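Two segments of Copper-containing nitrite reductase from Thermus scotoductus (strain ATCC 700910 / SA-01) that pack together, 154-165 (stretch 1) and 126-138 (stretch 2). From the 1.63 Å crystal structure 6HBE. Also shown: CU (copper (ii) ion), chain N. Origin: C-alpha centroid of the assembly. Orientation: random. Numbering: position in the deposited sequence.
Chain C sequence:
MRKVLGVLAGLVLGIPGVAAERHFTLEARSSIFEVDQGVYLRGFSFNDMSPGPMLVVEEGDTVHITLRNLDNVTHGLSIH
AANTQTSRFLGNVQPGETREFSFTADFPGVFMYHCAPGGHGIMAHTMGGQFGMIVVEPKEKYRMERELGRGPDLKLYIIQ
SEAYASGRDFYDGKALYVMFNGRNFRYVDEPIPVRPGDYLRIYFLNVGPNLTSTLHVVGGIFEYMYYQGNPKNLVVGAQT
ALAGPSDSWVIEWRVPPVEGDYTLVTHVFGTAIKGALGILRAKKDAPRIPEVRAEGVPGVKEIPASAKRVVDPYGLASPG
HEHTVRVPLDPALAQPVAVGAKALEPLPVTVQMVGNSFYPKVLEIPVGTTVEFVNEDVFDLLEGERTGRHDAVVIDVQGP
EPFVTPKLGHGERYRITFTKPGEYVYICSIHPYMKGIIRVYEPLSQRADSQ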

# COMPACT_ATOMS: atom_id res chain seq x y z
N LEU C 154 32.19 9.34 10.18
CA LEU C 154 30.94 9.78 10.82
C LEU C 154 29.91 8.62 10.79
O LEU C 154 29.76 7.94 9.77
CB LEU C 154 30.38 11.00 10.10
CG LEU C 154 29.15 11.71 10.66
CD1 LEU C 154 29.32 12.28 12.08
CD2 LEU C 154 28.77 12.83 9.71
N LYS C 155 29.25 8.41 11.93
CA LYS C 155 28.10 7.48 12.05
C LYS C 155 26.81 8.28 12.00
O LYS C 155 26.69 9.31 12.67
CB LYS C 155 28.19 6.69 13.35
CG LYS C 155 29.36 5.72 13.39
CD LYS C 155 29.43 5.04 14.75
CE LYS C 155 30.41 3.87 14.75
NZ LYS C 155 30.44 3.20 16.08
N LEU C 156 25.84 7.77 11.24
CA LEU C 156 24.54 8.41 11.06
C LEU C 156 23.50 7.34 11.44
O LEU C 156 23.49 6.27 10.85
CB LEU C 156 24.34 8.82 9.62
CG LEU C 156 25.37 9.79 9.00
CD1 LEU C 156 24.98 10.07 7.57
CD2 LEU C 156 25.43 11.11 9.77
N TYR C 157 22.66 7.66 12.43
CA TYR C 157 21.57 6.77 12.90
C TYR C 157 20.24 7.39 12.48
O TYR C 157 19.92 8.54 12.87
CB TYR C 157 21.66 6.59 14.41
CG TYR C 157 22.96 5.98 14.95
CD1 TYR C 157 24.03 6.80 15.33
CD2 TYR C 157 23.08 4.63 15.19
CE1 TYR C 157 25.20 6.29 15.88
CE2 TYR C 157 24.24 4.10 15.76
CZ TYR C 157 25.31 4.95 16.09
OH TYR C 157 26.48 4.46 16.64
N ILE C 158 19.47 6.64 11.67
CA ILE C 158 18.25 7.17 11.04
C ILE C 158 17.03 6.23 11.24
O ILE C 158 17.10 5.06 10.87
CB ILE C 158 18.46 7.31 9.50
CG1 ILE C 158 19.67 8.20 9.15
CG2 ILE C 158 17.19 7.86 8.82
CD1 ILE C 158 19.39 9.68 9.32
N ILE C 159 15.92 6.77 11.75
CA ILE C 159 14.62 6.08 11.73
C ILE C 159 13.72 6.76 10.73
O ILE C 159 13.66 8.00 10.71
CB ILE C 159 13.94 6.07 13.12
CG1 ILE C 159 14.58 4.98 13.99
CG2 ILE C 159 12.44 5.87 13.03
CD1 ILE C 159 14.20 5.01 15.47
N GLN C 160 13.06 5.95 9.90
CA GLN C 160 11.92 6.37 9.11
C GLN C 160 10.62 6.00 9.80
O GLN C 160 10.46 4.85 10.19
CB GLN C 160 11.97 5.75 7.70
CG GLN C 160 10.85 6.28 6.79
CD GLN C 160 10.91 5.72 5.37
OE1 GLN C 160 11.98 5.69 4.72
NE2 GLN C 160 9.77 5.23 4.89
N SER C 161 9.66 6.92 9.86
CA SER C 161 8.37 6.64 10.53
C SER C 161 7.26 7.50 9.93
O SER C 161 7.52 8.52 9.29
CB SER C 161 8.47 6.89 12.05
OG SER C 161 8.63 8.27 12.37
N GLU C 162 6.02 7.05 10.16
CA GLU C 162 4.80 7.65 9.61
C GLU C 162 3.97 8.32 10.69
O GLU C 162 4.05 7.93 11.85
CB GLU C 162 3.92 6.53 8.95
CG GLU C 162 4.61 5.76 7.82
CD GLU C 162 4.25 4.28 7.73
OE1 GLU C 162 3.13 3.83 8.20
OE2 GLU C 162 5.15 3.52 7.23
N ALA C 163 3.18 9.34 10.30
CA ALA C 163 2.20 9.95 11.18
C ALA C 163 0.83 9.87 10.53
O ALA C 163 0.75 10.01 9.31
CB ALA C 163 2.55 11.40 11.48
N TYR C 164 -0.22 9.65 11.35
CA TYR C 164 -1.60 9.46 10.87
C TYR C 164 -2.59 10.50 11.42
O TYR C 164 -2.52 10.86 12.63
CB TYR C 164 -2.07 8.03 11.19
CG TYR C 164 -1.36 7.01 10.32
CD1 TYR C 164 -0.13 6.47 10.72
CD2 TYR C 164 -1.89 6.62 9.08
CE1 TYR C 164 0.57 5.59 9.90
CE2 TYR C 164 -1.20 5.73 8.24
CZ TYR C 164 0.03 5.22 8.66
OH TYR C 164 0.73 4.37 7.84
N ALA C 165 -3.51 10.93 10.55
CA ALA C 165 -4.60 11.85 10.93
C ALA C 165 -5.80 11.17 11.63
O ALA C 165 -6.62 11.85 12.28
CB ALA C 165 -5.12 12.58 9.71
CU CU N . 1.81 2.78 25.13
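Stretch 2 126-138: TMGGQFGMIVVEP

The packing of residues 126-138 on residues 154-165 is a face-to-face contact between two strands that run in roughly opposite directions, held by interleaved side chains along its middle and by bridging water at its ends, with no direct hydrogen bond between the two stretches. It illustrates a general principle: strands can meet through their side chains while their backbones stay too far apart to pair.

Stretch 2 opens with a type I turn from Thr126 to Gly129, in which Gly129 N donates to Thr126 O at 3.1 Å. Gly129 ends the preceding helix in a Schellman motif; its positive phi of 125° would jam a CB against the carbonyl oxygen before it, so glycine suits the position. The chain then passes through Gln130, whose OE1 binds the copper ion at 2.0 Å, and extends as a strand from Phe131 to Glu137. The axis of this strand makes an angle of 147° with that of the strand beginning at Leu154, and the two axes approach to 8.3 Å. The nearest CA atoms across the two stretches are those of Ile159 and Met133, 7.7 Å apart.

In an extended chain alternate side chains face the same way, and here Phe131, Met133, Val135 and Glu137 all point toward stretch 1, where Lys155, Tyr157, Ile159 and Ser161 point back. Because the directions oppose, the partners run in reverse order. Ser161 CB rests 3.5 Å from Phe131 CZ. Gly132 has no side chain, and Ile159 CD1 comes to 3.8 Å from its carbonyl C while also lying 3.9 Å from Met133 CB. Met133, extended at chi1 and chi2, reaches Ile158 O with its CE at 3.7 Å and brings SD to 4.1 Å from Tyr157 CD2, an oblique approach to the ring. Val135 CG2 lies 3.9 Å from Tyr157 CE2.

Polar groups at the two ends are joined through solvent. Lys155 NZ and Glu137 OE1, 4.2 Å apart, are opposite charges beyond salt-bridge range; one water donates to Glu137 OE1 at 2.9 Å, accepts from Lys155 NZ at 3.2 Å and lies 2.6 Å from Tyr157 OH. At the other end Met127 curls its side chain, p at all three chi angles, so that CE meets Tyr164 CB at 3.6 Å. A water there accepts from Tyr164 N at 3.0 Å and donates to Met127 O at 2.9 Å, linking backbones that do not bond directly.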

# COMPACT_ATOMS: atom_id res chain seq x y z
N THR C 126 1.83 1.95 19.13
CA THR C 126 3.03 2.11 18.29
C THR C 126 2.78 3.16 17.21
O THR C 126 3.59 4.10 17.00
CB THR C 126 3.49 0.77 17.73
OG1 THR C 126 3.93 -0.08 18.80
CG2 THR C 126 4.65 0.96 16.73
N MET C 127 1.63 3.09 16.59
CA MET C 127 1.29 4.08 15.55
C MET C 127 1.12 5.52 16.04
O MET C 127 1.17 6.44 15.24
CB MET C 127 0.12 3.63 14.67
CG MET C 127 -1.22 3.51 15.32
SD MET C 127 -1.98 5.10 15.67
CE MET C 127 -2.04 5.95 14.15
N GLY C 128 0.93 5.70 17.36
CA GLY C 128 0.90 7.03 17.99
C GLY C 128 2.23 7.67 18.35
O GLY C 128 2.25 8.76 18.90
N GLY C 129 3.36 7.00 18.07
CA GLY C 129 4.68 7.62 18.28
C GLY C 129 5.66 6.87 19.16
O GLY C 129 6.83 7.28 19.25
N GLN C 130 5.20 5.80 19.83
CA GLN C 130 6.00 5.12 20.86
C GLN C 130 6.92 4.07 20.27
O GLN C 130 6.62 2.86 20.27
CB GLN C 130 5.11 4.50 21.96
CG GLN C 130 4.79 5.41 23.12
CD GLN C 130 3.87 4.80 24.21
OE1 GLN C 130 2.89 4.03 23.96
NE2 GLN C 130 4.17 5.18 25.44
N PHE C 131 8.06 4.53 19.75
CA PHE C 131 9.07 3.63 19.17
C PHE C 131 10.46 4.25 19.21
O PHE C 131 10.57 5.47 19.38
CB PHE C 131 8.72 3.27 17.70
CG PHE C 131 8.27 4.44 16.89
CD1 PHE C 131 9.18 5.39 16.43
CD2 PHE C 131 6.94 4.62 16.60
CE1 PHE C 131 8.76 6.50 15.71
CE2 PHE C 131 6.51 5.71 15.87
CZ PHE C 131 7.43 6.66 15.42
N GLY C 132 11.49 3.41 19.07
CA GLY C 132 12.88 3.85 18.96
C GLY C 132 13.82 2.74 18.52
O GLY C 132 13.36 1.66 18.12
N MET C 133 15.13 3.01 18.57
CA MET C 133 16.19 2.09 18.13
C MET C 133 17.13 1.66 19.27
O MET C 133 17.54 2.49 20.09
CB MET C 133 17.04 2.80 17.03
CG MET C 133 18.28 2.06 16.49
SD MET C 133 19.35 3.05 15.38
CE MET C 133 18.24 3.45 14.01
N ILE C 134 17.52 0.37 19.25
CA ILE C 134 18.64 -0.13 20.04
C ILE C 134 19.60 -0.82 19.08
O ILE C 134 19.18 -1.67 18.28
CB ILE C 134 18.27 -1.06 21.25
CG1 ILE C 134 19.55 -1.65 21.90
CG2 ILE C 134 17.35 -2.19 20.86
CD1 ILE C 134 19.32 -2.26 23.27
N VAL C 135 20.86 -0.38 19.14
CA VAL C 135 21.95 -0.91 18.34
C VAL C 135 22.86 -1.80 19.19
O VAL C 135 23.27 -1.39 20.30
CB VAL C 135 22.84 0.21 17.74
CG1 VAL C 135 23.97 -0.36 16.91
CG2 VAL C 135 22.00 1.17 16.89
N VAL C 136 23.18 -2.96 18.64
CA VAL C 136 24.14 -3.93 19.21
C VAL C 136 25.33 -4.05 18.26
O VAL C 136 25.25 -4.69 17.22
CB VAL C 136 23.49 -5.32 19.46
CG1 VAL C 136 24.48 -6.28 20.12
CG2 VAL C 136 22.25 -5.19 20.33
N GLU C 137 26.44 -3.40 18.62
CA GLU C 137 27.63 -3.37 17.76
C GLU C 137 28.33 -4.72 17.79
O GLU C 137 28.65 -5.20 18.88
CB GLU C 137 28.68 -2.37 18.29
CG GLU C 137 28.70 -1.01 17.68
CD GLU C 137 28.78 -0.94 16.15
OE1 GLU C 137 27.96 -0.21 15.64
OE2 GLU C 137 29.66 -1.50 15.46
N PRO C 138 28.64 -5.30 16.61
CA PRO C 138 29.23 -6.64 16.58
C PRO C 138 30.68 -6.68 17.03
O PRO C 138 31.41 -5.70 16.87
CB PRO C 138 29.16 -7.02 15.10
CG PRO C 138 29.20 -5.71 14.37
CD PRO C 138 28.44 -4.76 15.25
O HOH W 1 0.46 9.04 14.17
O HOH W 2 2.30 5.92 12.84
O HOH W 3 3.71 8.42 14.80
O HOH W 4 27.63 2.23 17.23